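Local coordinates for protein aminodeoxyfutalosine deaminase (Deinococcus radiodurans, PDB 2IMR) that catalyses the zinc-dependent deamination of aminodeoxyfutalosine to futalosine, a step of menaquinone biosynthesis, at residues V96-H101 against E348-T353. Numbering follows the deposited sequence.
Sequences VNAHTH and EVALGT. With ZN (zinc ion), chain B.
N97 and T353 cross at about a right angle where the first and last strands of the amidohydrolase TIM barrel meet, beside the HxH zinc motif. With CG anti to its backbone N (chi1 -170°), N97 carries its amide toward T353 and uses both ends on it. ND2 donates to T353 OG1 at 2.9 Å, with the hydroxyl close to the amide plane. OD1 accepts T353 N at 3.1 Å, the donor tilted 34° from the carbonyl plane; weak bonds from H99 N to OD1 and from ND2 to L362 O also favour this flip of the amide. An alanine here would probably leave T353 N with the weak bond to H99 O as its remaining partner across the contact and deprive the threonine hydroxyl of the ND2 donor. Backbone pairing adds A98 N to L351 O, 2.9 Å, and the methyls A98 CB and A350 CB touch at 3.8 Å. At G352 the chains run so close that a CB would clash with H99 N. At and after the corner, H99 and H101 converge on the zinc, whose coordination H240 and a water complete; D354, also assigned as a zinc ligand, lies close to H99. Q238 accepts from H99 ND1, orienting that imidazole. H99 NE2 and H101 NE2 each lie 2.1 Å from the metal.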
ATOM      1  N   VAL A  96      -1.627  -7.212  -6.113  1.00 17.95           N
ATOM      2  CA  VAL A  96      -2.487  -6.193  -5.541  1.00 18.13           C
ATOM      3  C   VAL A  96      -1.667  -4.925  -5.331  1.00 17.84           C
ATOM      4  O   VAL A  96      -0.529  -4.986  -4.860  1.00 17.40           O
ATOM      5  CB  VAL A  96      -3.040  -6.639  -4.167  1.00 18.01           C
ATOM      6  CG1 VAL A  96      -3.721  -5.462  -3.467  1.00 20.91           C
ATOM      7  CG2 VAL A  96      -4.016  -7.797  -4.349  1.00 20.63           C
ATOM      8  N   ASN A  97      -2.234  -3.782  -5.702  1.00 16.04           N
ATOM      9  CA  ASN A  97      -1.554  -2.512  -5.495  1.00 16.51           C
ATOM     10  C   ASN A  97      -2.183  -2.035  -4.204  1.00 15.51           C
ATOM     11  O   ASN A  97      -3.233  -1.380  -4.217  1.00 14.24           O
ATOM     12  CB  ASN A  97      -1.860  -1.522  -6.615  1.00 13.17           C
ATOM     13  CG  ASN A  97      -0.975  -0.293  -6.547  1.00 15.77           C
ATOM     14  OD1 ASN A  97      -0.497   0.075  -5.473  1.00 13.28           O
ATOM     15  ND2 ASN A  97      -0.766   0.355  -7.685  1.00 12.58           N
ATOM     16  N   ALA A  98      -1.534  -2.378  -3.095  1.00 14.71           N
ATOM     17  CA  ALA A  98      -2.027  -2.076  -1.754  1.00 13.94           C
ATOM     18  C   ALA A  98      -2.023  -0.621  -1.315  1.00 15.19           C
ATOM     19  O   ALA A  98      -2.562  -0.295  -0.257  1.00 13.37           O
ATOM     20  CB  ALA A  98      -1.270  -2.932  -0.732  1.00 13.80           C
ATOM     21  N   HIS A  99      -1.401   0.250  -2.098  1.00 14.47           N
ATOM     22  CA  HIS A  99      -1.404   1.662  -1.749  1.00 15.14           C
ATOM     23  C   HIS A  99      -1.106   2.569  -2.925  1.00 14.79           C
ATOM     24  O   HIS A  99      -0.030   2.505  -3.522  1.00 13.68           O
ATOM     25  CB  HIS A  99      -0.392   1.976  -0.642  1.00 14.08           C
ATOM     26  CG  HIS A  99      -0.449   3.401  -0.174  1.00 13.87           C
ATOM     27  ND1 HIS A  99      -1.359   3.840   0.765  1.00 12.90           N
ATOM     28  CD2 HIS A  99       0.240   4.498  -0.571  1.00 11.83           C
ATOM     29  CE1 HIS A  99      -1.227   5.146   0.927  1.00 14.03           C
ATOM     30  NE2 HIS A  99      -0.265   5.569   0.126  1.00 13.18           N
ATOM     31  N   THR A 100      -2.076   3.416  -3.248  1.00 14.72           N
ATOM     32  CA  THR A 100      -1.913   4.401  -4.302  1.00 13.56           C
ATOM     33  C   THR A 100      -2.925   5.517  -4.073  1.00 14.84           C
ATOM     34  O   THR A 100      -3.771   5.435  -3.174  1.00 14.30           O
ATOM     35  CB  THR A 100      -2.128   3.789  -5.716  1.00 15.51           C
ATOM     36  OG1 THR A 100      -1.820   4.777  -6.710  1.00 13.94           O
ATOM     37  CG2 THR A 100      -3.565   3.328  -5.897  1.00 14.63           C
ATOM     38  N   HIS A 101      -2.805   6.577  -4.862  1.00 13.10           N
ATOM     39  CA  HIS A 101      -3.735   7.697  -4.803  1.00 15.53           C
ATOM     40  C   HIS A 101      -4.136   7.931  -6.257  1.00 16.31           C
ATOM     41  O   HIS A 101      -3.288   8.317  -7.064  1.00 16.12           O
ATOM     42  CB  HIS A 101      -3.060   8.974  -4.285  1.00 14.81           C
ATOM     43  CG  HIS A 101      -2.621   8.914  -2.854  1.00 14.89           C
ATOM     44  ND1 HIS A 101      -3.139   9.749  -1.885  1.00 13.77           N
ATOM     45  CD2 HIS A 101      -1.659   8.181  -2.242  1.00 16.29           C
ATOM     46  CE1 HIS A 101      -2.513   9.538  -0.741  1.00 15.72           C
ATOM     47  NE2 HIS A 101      -1.610   8.591  -0.929  1.00 15.07           N
ATOM     48  N   GLU A 348       3.471  -8.546   8.594  1.00 21.79           N
ATOM     49  CA  GLU A 348       2.920  -8.769   7.260  1.00 23.78           C
ATOM     50  C   GLU A 348       3.230  -7.554   6.388  1.00 23.24           C
ATOM     51  O   GLU A 348       2.890  -6.423   6.739  1.00 23.08           O
ATOM     52  CB  GLU A 348       1.404  -8.971   7.347  1.00 26.46           C
ATOM     53  CG  GLU A 348       0.705  -9.170   6.003  1.00 32.58           C
ATOM     54  CD  GLU A 348       1.094 -10.466   5.319  1.00 35.11           C
ATOM     55  OE1 GLU A 348       2.277 -10.613   4.940  1.00 38.43           O
ATOM     56  OE2 GLU A 348       0.215 -11.339   5.158  1.00 38.34           O
ATOM     57  N   VAL A 349       3.872  -7.796   5.251  1.00 21.24           N
ATOM     58  CA  VAL A 349       4.243  -6.724   4.336  1.00 19.61           C
ATOM     59  C   VAL A 349       3.508  -6.839   3.003  1.00 19.69           C
ATOM     60  O   VAL A 349       3.377  -7.929   2.445  1.00 18.42           O
ATOM     61  CB  VAL A 349       5.766  -6.742   4.065  1.00 19.66           C
ATOM     62  CG1 VAL A 349       6.152  -5.601   3.126  1.00 19.30           C
ATOM     63  CG2 VAL A 349       6.525  -6.618   5.378  1.00 22.61           C
ATOM     64  N   ALA A 350       3.016  -5.706   2.513  1.00 17.31           N
ATOM     65  CA  ALA A 350       2.309  -5.647   1.241  1.00 16.72           C
ATOM     66  C   ALA A 350       3.019  -4.616   0.368  1.00 16.16           C
ATOM     67  O   ALA A 350       3.786  -3.789   0.867  1.00 16.00           O
ATOM     68  CB  ALA A 350       0.857  -5.235   1.464  1.00 14.03           C
ATOM     69  N   LEU A 351       2.763  -4.665  -0.933  1.00 15.61           N
ATOM     70  CA  LEU A 351       3.380  -3.735  -1.865  1.00 15.54           C
ATOM     71  C   LEU A 351       2.400  -2.758  -2.505  1.00 14.93           C
ATOM     72  O   LEU A 351       1.259  -3.103  -2.806  1.00 17.36           O
ATOM     73  CB  LEU A 351       4.096  -4.511  -2.972  1.00 17.30           C
ATOM     74  CG  LEU A 351       5.455  -5.113  -2.623  1.00 17.37           C
ATOM     75  CD1 LEU A 351       5.814  -6.194  -3.635  1.00 19.00           C
ATOM     76  CD2 LEU A 351       6.503  -4.014  -2.616  1.00 17.73           C
ATOM     77  N   GLY A 352       2.876  -1.535  -2.710  1.00 14.35           N
ATOM     78  CA  GLY A 352       2.076  -0.500  -3.343  1.00 14.00           C
ATOM     79  C   GLY A 352       3.005   0.287  -4.254  1.00 12.07           C
ATOM     80  O   GLY A 352       4.221   0.153  -4.151  1.00 11.78           O
ATOM     81  N   THR A 353       2.447   1.099  -5.147  1.00 13.62           N
ATOM     82  CA  THR A 353       3.256   1.905  -6.052  1.00 14.24           C
ATOM     83  C   THR A 353       3.172   3.366  -5.632  1.00 15.73           C
ATOM     84  O   THR A 353       3.969   4.194  -6.073  1.00 15.45           O
ATOM     85  CB  THR A 353       2.724   1.836  -7.503  1.00 14.63           C
ATOM     86  OG1 THR A 353       1.384   2.348  -7.533  1.00 14.51           O
ATOM     87  CG2 THR A 353       2.723   0.402  -8.021  1.00 14.51           C
TER
HETATM   88 ZN    ZN B 500      -0.055   7.690   0.098  1.00 24.46          ZN
HETATM   89  O   HOH W   1       0.595  -5.970  -2.418  1.00 15.42           O
HETATM   90  O   HOH W   2       1.709   7.833  -0.187  1.00 15.57           O